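PDB 3K25: Slr1438 protein from Synechocystis sp., which is of unestablished function but probably binds carbohydrate and may interconvert sugar anomers, as aldose 1-epimerases do. Local coordinates for residues 155-160 with 270-275; 130-135 with 147-152. One frame throughout, in Å; residues are numbered along the deposited sequence.

Contact 1: 155-160 with 270-275; sequences QRMPFS and AWVEPY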
ATOM      1  N   GLN A 155     -18.617 -19.018  -3.868  1.00 70.00           N
ATOM      2  CA  GLN A 155     -19.135 -18.096  -4.867  1.00 68.58           C
ATOM      3  C   GLN A 155     -18.141 -17.001  -5.202  1.00 62.40           C
ATOM      4  O   GLN A 155     -17.270 -16.680  -4.396  1.00 59.63           O
ATOM      5  CB  GLN A 155     -20.463 -17.493  -4.411  1.00 72.64           C
ATOM      6  CG  GLN A 155     -20.446 -16.876  -3.036  1.00 80.59           C
ATOM      7  CD  GLN A 155     -21.740 -16.144  -2.735  1.00 84.73           C
ATOM      8  OE1 GLN A 155     -22.830 -16.687  -2.932  1.00 91.90           O
ATOM      9  NE2 GLN A 155     -21.630 -14.907  -2.254  1.00 79.96           N
ATOM     10  N   ARG A 156     -18.264 -16.445  -6.405  1.00 52.77           N
ATOM     11  CA  ARG A 156     -17.380 -15.380  -6.874  1.00 45.17           C
ATOM     12  C   ARG A 156     -17.116 -14.339  -5.793  1.00 40.23           C
ATOM     13  O   ARG A 156     -18.005 -13.993  -5.008  1.00 41.19           O
ATOM     14  CB  ARG A 156     -17.982 -14.673  -8.080  1.00 46.64           C
ATOM     15  CG  ARG A 156     -18.488 -15.592  -9.148  1.00 51.82           C
ATOM     16  CD  ARG A 156     -18.909 -14.786 -10.342  1.00 51.48           C
ATOM     17  NE  ARG A 156     -17.758 -14.207 -11.027  1.00 53.35           N
ATOM     18  CZ  ARG A 156     -17.646 -12.921 -11.345  1.00 53.32           C
ATOM     19  NH1 ARG A 156     -18.611 -12.069 -11.029  1.00 52.21           N
ATOM     20  NH2 ARG A 156     -16.579 -12.490 -12.006  1.00 53.51           N
HETATM   21  N   MSE A 157     -15.891 -13.828  -5.769  1.00 44.96           N
HETATM   22  CA  MSE A 157     -15.509 -12.843  -4.775  1.00 39.64           C
HETATM   23  C   MSE A 157     -15.046 -11.553  -5.430  1.00 34.94           C
HETATM   24  O   MSE A 157     -14.041 -11.525  -6.138  1.00 34.65           O
HETATM   25  CB  MSE A 157     -14.396 -13.407  -3.895  1.00 40.19           C
HETATM   26  CG  MSE A 157     -13.897 -12.457  -2.827  1.00 42.87           C
HETATM   27 SE   MSE A 157     -12.404 -13.211  -1.843  1.00 46.96          SE
HETATM   28  CE  MSE A 157     -11.028 -12.954  -3.194  1.00 40.90           C
ATOM     29  N   PRO A 158     -15.797 -10.467  -5.229  1.00 29.87           N
ATOM     30  CA  PRO A 158     -15.371  -9.215  -5.840  1.00 26.06           C
ATOM     31  C   PRO A 158     -14.392  -8.601  -4.855  1.00 23.36           C
ATOM     32  O   PRO A 158     -14.481  -8.867  -3.659  1.00 23.48           O
ATOM     33  CB  PRO A 158     -16.675  -8.436  -5.941  1.00 27.91           C
ATOM     34  CG  PRO A 158     -17.376  -8.827  -4.691  1.00 25.65           C
ATOM     35  CD  PRO A 158     -17.119 -10.322  -4.591  1.00 30.70           C
ATOM     36  N   PHE A 159     -13.448  -7.807  -5.337  1.00 30.13           N
ATOM     37  CA  PHE A 159     -12.495  -7.186  -4.427  1.00 28.28           C
ATOM     38  C   PHE A 159     -11.626  -6.121  -5.082  1.00 26.80           C
ATOM     39  O   PHE A 159     -11.586  -5.970  -6.300  1.00 28.19           O
ATOM     40  CB  PHE A 159     -11.568  -8.241  -3.808  1.00 24.53           C
ATOM     41  CG  PHE A 159     -10.422  -8.620  -4.696  1.00 23.43           C
ATOM     42  CD1 PHE A 159     -10.594  -9.558  -5.719  1.00 23.69           C
ATOM     43  CD2 PHE A 159      -9.180  -7.981  -4.563  1.00 19.52           C
ATOM     44  CE1 PHE A 159      -9.544  -9.856  -6.603  1.00 20.99           C
ATOM     45  CE2 PHE A 159      -8.123  -8.265  -5.443  1.00 17.18           C
ATOM     46  CZ  PHE A 159      -8.304  -9.205  -6.466  1.00 20.29           C
ATOM     47  N   SER A 160     -10.936  -5.386  -4.227  1.00 25.76           N
ATOM     48  CA  SER A 160     -10.001  -4.359  -4.633  1.00 25.84           C
ATOM     49  C   SER A 160      -8.788  -4.546  -3.740  1.00 24.96           C
ATOM     50  O   SER A 160      -8.917  -4.902  -2.564  1.00 26.90           O
ATOM     51  CB  SER A 160     -10.587  -2.960  -4.439  1.00 27.51           C
ATOM     52  OG  SER A 160     -11.076  -2.448  -5.664  1.00 29.91           O
ATOM     53  N   ALA A 270     -12.435  -6.338  -9.404  1.00 30.38           N
ATOM     54  CA  ALA A 270     -11.826  -7.630  -9.711  1.00 30.62           C
ATOM     55  C   ALA A 270     -12.538  -8.783  -9.008  1.00 33.12           C
ATOM     56  O   ALA A 270     -13.166  -8.602  -7.957  1.00 34.50           O
ATOM     57  CB  ALA A 270     -10.341  -7.614  -9.322  1.00 27.87           C
ATOM     58  N   TRP A 271     -12.424  -9.976  -9.587  1.00 18.67           N
ATOM     59  CA  TRP A 271     -13.073 -11.149  -9.031  1.00 22.09           C
ATOM     60  C   TRP A 271     -12.156 -12.358  -8.957  1.00 23.98           C
ATOM     61  O   TRP A 271     -11.156 -12.446  -9.677  1.00 25.48           O
ATOM     62  CB  TRP A 271     -14.303 -11.530  -9.861  1.00 22.84           C
ATOM     63  CG  TRP A 271     -15.388 -10.477  -9.948  1.00 27.38           C
ATOM     64  CD1 TRP A 271     -15.411  -9.383 -10.768  1.00 27.82           C
ATOM     65  CD2 TRP A 271     -16.594 -10.418  -9.169  1.00 28.66           C
ATOM     66  NE1 TRP A 271     -16.551  -8.649 -10.546  1.00 28.16           N
ATOM     67  CE2 TRP A 271     -17.295  -9.261  -9.571  1.00 30.60           C
ATOM     68  CE3 TRP A 271     -17.148 -11.233  -8.174  1.00 29.45           C
ATOM     69  CZ2 TRP A 271     -18.518  -8.897  -9.010  1.00 33.19           C
ATOM     70  CZ3 TRP A 271     -18.363 -10.871  -7.616  1.00 34.25           C
ATOM     71  CH2 TRP A 271     -19.034  -9.711  -8.035  1.00 37.41           C
ATOM     72  N   VAL A 272     -12.511 -13.284  -8.067  1.00 36.69           N
ATOM     73  CA  VAL A 272     -11.788 -14.536  -7.875  1.00 39.05           C
ATOM     74  C   VAL A 272     -12.849 -15.636  -7.823  1.00 42.95           C
ATOM     75  O   VAL A 272     -13.685 -15.668  -6.914  1.00 45.10           O
ATOM     76  CB  VAL A 272     -10.987 -14.576  -6.542  1.00 37.86           C
ATOM     77  CG1 VAL A 272     -10.282 -15.926  -6.414  1.00 38.93           C
ATOM     78  CG2 VAL A 272      -9.959 -13.442  -6.488  1.00 34.96           C
ATOM     79  N   GLU A 273     -12.823 -16.531  -8.803  1.00 41.82           N
ATOM     80  CA  GLU A 273     -13.790 -17.608  -8.850  1.00 44.57           C
ATOM     81  C   GLU A 273     -13.658 -18.510  -7.632  1.00 45.61           C
ATOM     82  O   GLU A 273     -12.594 -18.592  -7.014  1.00 44.76           O
ATOM     83  CB  GLU A 273     -13.595 -18.420 -10.122  1.00 47.64           C
ATOM     84  CG  GLU A 273     -13.584 -17.581 -11.387  1.00 47.94           C
ATOM     85  CD  GLU A 273     -14.722 -16.581 -11.447  1.00 51.32           C
ATOM     86  OE1 GLU A 273     -15.864 -16.950 -11.091  1.00 55.26           O
ATOM     87  OE2 GLU A 273     -14.471 -15.425 -11.861  1.00 45.06           O
ATOM     88  N   PRO A 274     -14.746 -19.210  -7.277  1.00 34.77           N
ATOM     89  CA  PRO A 274     -14.796 -20.125  -6.129  1.00 35.43           C
ATOM     90  C   PRO A 274     -13.644 -21.114  -6.122  1.00 35.46           C
ATOM     91  O   PRO A 274     -13.248 -21.615  -7.172  1.00 35.47           O
ATOM     92  CB  PRO A 274     -16.129 -20.841  -6.311  1.00 39.82           C
ATOM     93  CG  PRO A 274     -16.962 -19.844  -7.051  1.00 39.74           C
ATOM     94  CD  PRO A 274     -16.000 -19.270  -8.051  1.00 37.07           C
ATOM     95  N   TYR A 275     -13.119 -21.399  -4.932  1.00 40.15           N
ATOM     96  CA  TYR A 275     -12.027 -22.356  -4.771  1.00 41.97           C
ATOM     97  C   TYR A 275     -10.928 -22.114  -5.802  1.00 40.61           C
ATOM     98  O   TYR A 275     -10.385 -23.050  -6.390  1.00 44.19           O
ATOM     99  CB  TYR A 275     -12.579 -23.781  -4.892  1.00 45.53           C
ATOM    100  CG  TYR A 275     -13.684 -24.060  -3.900  1.00 46.74           C
ATOM    101  CD1 TYR A 275     -13.397 -24.249  -2.552  1.00 43.09           C
ATOM    102  CD2 TYR A 275     -15.022 -24.073  -4.296  1.00 48.10           C
ATOM    103  CE1 TYR A 275     -14.412 -24.439  -1.619  1.00 41.40           C
ATOM    104  CE2 TYR A 275     -16.047 -24.265  -3.366  1.00 46.38           C
ATOM    105  CZ  TYR A 275     -15.731 -24.447  -2.027  1.00 44.35           C
ATOM    106  OH  TYR A 275     -16.722 -24.627  -1.089  1.00 46.90           O
TER
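The indole of W271 is held between two side chains of 155-160. Over one face lies the guanidinium of R156, its NH1 near the middle of the ring system and its NH2 3.1 Å from W271 CG. The two planes are 23° from parallel, and R156 CZ sits 3.8 Å from the centroid of the five-membered ring of W271, a cation-pi stack. From the opposite face P158 delivers a CH-pi contact, CB standing 3.3 Å from the centroid of the W271 six-membered ring. R156 gets there by a bend at chi3 (70°), and E273 steadies it from the edge: carboxylate and guanidinium are nearly coplanar, joined by a salt bridge whose NE to OE1 bond, 3.3 Å, is weak.

Behind them strand 270-272 pairs antiparallel with the start of strand 157-168, in one sheet of what is probably an aldose 1-epimerase beta-sandwich. M157 and V272 exchange two hydrogen bonds, as do F159 and A270. On the face away from W271 the selenomethionine M157 runs alongside V272, and F159 CE1 meets both A270 CB (3.6 Å) and V272 CG2; I149 of the other sheet covers this side.

The pair thus has two chemistries, a mainly apolar face that R278 also borders, and another where the pi face of the indole would probably stabilise the positive charge of R156 and E273 would partly offset it.

Contact 2: 130-135 with 147-152; sequences FELVFS and QRIANL
Strands 130-139 and 142-151 form a beta hairpin, and the faces of this antiparallel pair differ sharply. The close-packed face carries F130, L132, F134, Q147 and I149. Here Q147 lays its aliphatic part flat against F134: CG stands over the ring centre, 3.6 Å from the centroid and 10° off the normal, and CB comes to 3.5 Å from F134 CE1. A bend at chi2 (82°) then turns the amide steeply against the ring plane and sends OE1 to the hydroxyl of Y237, while the ring meets W99 edge-to-face. An alanine in place of F134 would remove the ring, and would probably leave the Q147 methylene without its flat support and lose the edge-to-face contact with W99. Next along, L132 CD1 and I149 CG2 touch more lightly, at 4.0 Å.

The other face is looser and nearer solvent. V133 CG2 packs beside R148, 3.2 Å from its NE, and the L152 side chain slants across E131, with CD1 3.4 Å from OE1. The E131 carboxylate has its salt bridge through OE2 to R115; R148 NH2 stays 5.0 Å from OE1.

The backbone bonds are firmest at E131 and A150, paired both ways, with A150 N to E131 O at 2.8 Å, whereas V133 N to R148 O is weak. Strand 110-117 continues the sheet beside strand 130-139, strand 276-287 does so beside strand 142-151, and M157 of strand 157-168 packs against F130, I149 and N151 on the close-packed face.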
ATOM      1  N   PHE A 130     -11.936 -15.413   1.881  1.00 31.17           N
ATOM      2  CA  PHE A 130     -10.662 -15.042   1.274  1.00 29.48           C
ATOM      3  C   PHE A 130      -9.429 -15.537   2.021  1.00 29.81           C
ATOM      4  O   PHE A 130      -9.460 -15.796   3.225  1.00 30.68           O
ATOM      5  CB  PHE A 130     -10.570 -13.511   1.143  1.00 23.86           C
ATOM      6  CG  PHE A 130     -10.166 -12.814   2.416  1.00 20.09           C
ATOM      7  CD1 PHE A 130      -8.817 -12.706   2.765  1.00 17.68           C
ATOM      8  CD2 PHE A 130     -11.129 -12.327   3.291  1.00 18.78           C
ATOM      9  CE1 PHE A 130      -8.431 -12.129   3.975  1.00 12.69           C
ATOM     10  CE2 PHE A 130     -10.769 -11.744   4.504  1.00 14.32           C
ATOM     11  CZ  PHE A 130      -9.413 -11.643   4.855  1.00 12.42           C
ATOM     12  N   GLU A 131      -8.335 -15.654   1.283  1.00 26.06           N
ATOM     13  CA  GLU A 131      -7.053 -16.034   1.858  1.00 28.41           C
ATOM     14  C   GLU A 131      -5.961 -15.342   1.046  1.00 27.96           C
ATOM     15  O   GLU A 131      -5.857 -15.529  -0.165  1.00 30.25           O
ATOM     16  CB  GLU A 131      -6.827 -17.551   1.860  1.00 31.57           C
ATOM     17  CG  GLU A 131      -5.612 -17.916   2.723  1.00 35.37           C
ATOM     18  CD  GLU A 131      -5.520 -19.391   3.080  1.00 41.69           C
ATOM     19  OE1 GLU A 131      -5.221 -20.190   2.176  1.00 41.29           O
ATOM     20  OE2 GLU A 131      -5.747 -19.746   4.264  1.00 43.44           O
ATOM     21  N   LEU A 132      -5.161 -14.533   1.725  1.00 28.32           N
ATOM     22  CA  LEU A 132      -4.088 -13.803   1.074  1.00 28.41           C
ATOM     23  C   LEU A 132      -2.727 -14.241   1.576  1.00 28.08           C
ATOM     24  O   LEU A 132      -2.529 -14.382   2.781  1.00 30.44           O
ATOM     25  CB  LEU A 132      -4.233 -12.302   1.348  1.00 27.37           C
ATOM     26  CG  LEU A 132      -5.188 -11.402   0.567  1.00 27.93           C
ATOM     27  CD1 LEU A 132      -6.493 -12.103   0.260  1.00 27.66           C
ATOM     28  CD2 LEU A 132      -5.419 -10.139   1.401  1.00 31.27           C
ATOM     29  N   VAL A 133      -1.801 -14.470   0.652  1.00 30.37           N
ATOM     30  CA  VAL A 133      -0.433 -14.810   1.017  1.00 28.97           C
ATOM     31  C   VAL A 133       0.420 -13.836   0.217  1.00 26.76           C
ATOM     32  O   VAL A 133       0.420 -13.857  -1.016  1.00 24.76           O
ATOM     33  CB  VAL A 133      -0.029 -16.269   0.650  1.00 33.51           C
ATOM     34  CG1 VAL A 133      -0.797 -17.274   1.505  1.00 31.55           C
ATOM     35  CG2 VAL A 133      -0.280 -16.519  -0.808  1.00 34.76           C
ATOM     36  N   PHE A 134       1.115 -12.951   0.921  1.00 25.98           N
ATOM     37  CA  PHE A 134       1.963 -11.968   0.265  1.00 26.38           C
ATOM     38  C   PHE A 134       3.398 -12.353   0.522  1.00 29.63           C
ATOM     39  O   PHE A 134       3.745 -12.835   1.607  1.00 29.45           O
ATOM     40  CB  PHE A 134       1.716 -10.551   0.818  1.00 23.18           C
ATOM     41  CG  PHE A 134       0.408  -9.924   0.380  1.00 20.80           C
ATOM     42  CD1 PHE A 134      -0.613 -10.697  -0.193  1.00 19.44           C
ATOM     43  CD2 PHE A 134       0.178  -8.562   0.587  1.00 18.91           C
ATOM     44  CE1 PHE A 134      -1.835 -10.118  -0.542  1.00 17.52           C
ATOM     45  CE2 PHE A 134      -1.042  -7.974   0.239  1.00 19.81           C
ATOM     46  CZ  PHE A 134      -2.051  -8.748  -0.324  1.00 16.92           C
ATOM     47  N   SER A 135       4.231 -12.141  -0.486  1.00 24.07           N
ATOM     48  CA  SER A 135       5.640 -12.454  -0.380  1.00 24.45           C
ATOM     49  C   SER A 135       6.406 -11.149  -0.531  1.00 25.32           C
ATOM     50  O   SER A 135       6.257 -10.438  -1.527  1.00 26.88           O
ATOM     51  CB  SER A 135       6.043 -13.441  -1.485  1.00 25.02           C
ATOM     52  OG  SER A 135       7.421 -13.770  -1.418  1.00 23.97           O
ATOM     53  N   GLN A 147       1.521 -11.085  -4.500  1.00 28.03           N
ATOM     54  CA  GLN A 147       0.274 -11.436  -3.855  1.00 26.24           C
ATOM     55  C   GLN A 147      -0.453 -12.558  -4.554  1.00 26.73           C
ATOM     56  O   GLN A 147      -0.372 -12.703  -5.771  1.00 26.63           O
ATOM     57  CB  GLN A 147      -0.677 -10.227  -3.816  1.00 24.40           C
ATOM     58  CG  GLN A 147      -0.049  -8.871  -3.491  1.00 25.51           C
ATOM     59  CD  GLN A 147       0.584  -8.218  -4.713  1.00 28.88           C
ATOM     60  OE1 GLN A 147      -0.023  -8.172  -5.780  1.00 30.83           O
ATOM     61  NE2 GLN A 147       1.802  -7.700  -4.558  1.00 30.04           N
ATOM     62  N   ARG A 148      -1.153 -13.355  -3.754  1.00 27.49           N
ATOM     63  CA  ARG A 148      -2.003 -14.419  -4.256  1.00 30.17           C
ATOM     64  C   ARG A 148      -3.302 -14.144  -3.504  1.00 29.23           C
ATOM     65  O   ARG A 148      -3.342 -14.188  -2.276  1.00 27.94           O
ATOM     66  CB  ARG A 148      -1.478 -15.817  -3.914  1.00 34.45           C
ATOM     67  CG  ARG A 148      -2.319 -16.927  -4.555  1.00 38.86           C
ATOM     68  CD  ARG A 148      -1.801 -18.334  -4.256  1.00 45.66           C
ATOM     69  NE  ARG A 148      -1.687 -18.583  -2.818  1.00 50.02           N
ATOM     70  CZ  ARG A 148      -1.429 -19.765  -2.265  1.00 52.16           C
ATOM     71  NH1 ARG A 148      -1.258 -20.837  -3.027  1.00 56.12           N
ATOM     72  NH2 ARG A 148      -1.333 -19.877  -0.945  1.00 53.76           N
ATOM     73  N   ILE A 149      -4.343 -13.793  -4.242  1.00 26.25           N
ATOM     74  CA  ILE A 149      -5.636 -13.514  -3.640  1.00 23.93           C
ATOM     75  C   ILE A 149      -6.459 -14.772  -3.890  1.00 24.98           C
ATOM     76  O   ILE A 149      -6.741 -15.132  -5.035  1.00 25.29           O
ATOM     77  CB  ILE A 149      -6.317 -12.280  -4.301  1.00 22.37           C
ATOM     78  CG1 ILE A 149      -5.388 -11.063  -4.225  1.00 22.67           C
ATOM     79  CG2 ILE A 149      -7.610 -11.934  -3.576  1.00 23.56           C
ATOM     80  CD1 ILE A 149      -4.196 -11.119  -5.150  1.00 21.93           C
ATOM     81  N   ALA A 150      -6.829 -15.460  -2.819  1.00 25.84           N
ATOM     82  CA  ALA A 150      -7.595 -16.679  -2.992  1.00 29.56           C
ATOM     83  C   ALA A 150      -9.005 -16.598  -2.449  1.00 29.79           C
ATOM     84  O   ALA A 150      -9.288 -15.901  -1.474  1.00 27.19           O
ATOM     85  CB  ALA A 150      -6.856 -17.867  -2.354  1.00 27.97           C
ATOM     86  N   ASN A 151      -9.894 -17.311  -3.121  1.00 25.90           N
ATOM     87  CA  ASN A 151     -11.275 -17.400  -2.699  1.00 30.48           C
ATOM     88  C   ASN A 151     -11.485 -18.874  -2.331  1.00 35.69           C
ATOM     89  O   ASN A 151     -11.529 -19.745  -3.195  1.00 40.87           O
ATOM     90  CB  ASN A 151     -12.207 -16.975  -3.826  1.00 29.78           C
ATOM     91  CG  ASN A 151     -13.646 -17.208  -3.484  1.00 32.54           C
ATOM     92  OD1 ASN A 151     -13.988 -17.409  -2.312  1.00 33.71           O
ATOM     93  ND2 ASN A 151     -14.512 -17.178  -4.493  1.00 36.51           N
ATOM     94  N   LEU A 152     -11.579 -19.142  -1.035  1.00 28.36           N
ATOM     95  CA  LEU A 152     -11.751 -20.504  -0.552  1.00 34.20           C
ATOM     96  C   LEU A 152     -13.209 -20.777  -0.219  1.00 40.22           C
ATOM     97  O   LEU A 152     -13.532 -21.662   0.576  1.00 44.33           O
ATOM     98  CB  LEU A 152     -10.859 -20.734   0.675  1.00 32.88           C
ATOM     99  CG  LEU A 152      -9.360 -20.477   0.424  1.00 27.98           C
ATOM    100  CD1 LEU A 152      -8.533 -20.873   1.647  1.00 26.55           C
ATOM    101  CD2 LEU A 152      -8.914 -21.271  -0.776  1.00 27.82           C
TER

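Along the chain the hairpin of contact 2 is complete before the first strand of contact 1 begins: strand 142-151 leads through a short turn into strand 157-168. Their centres lie 11 Å apart, yet they belong to two different antiparallel sheets, laid one on the other, as in the beta-sandwich of galactose mutarotase relatives. N151, at the end of the hairpin of contact 2, reaches across with ND2 to V272 O of contact 1, a probable hydrogen bond at 3.0 Å, and also bonds Q155 O. Strand 276-287, which follows contact 1, enters the sheet of contact 2, so chain crossings and side-chain packing together tie the two sheets in this part of the fold.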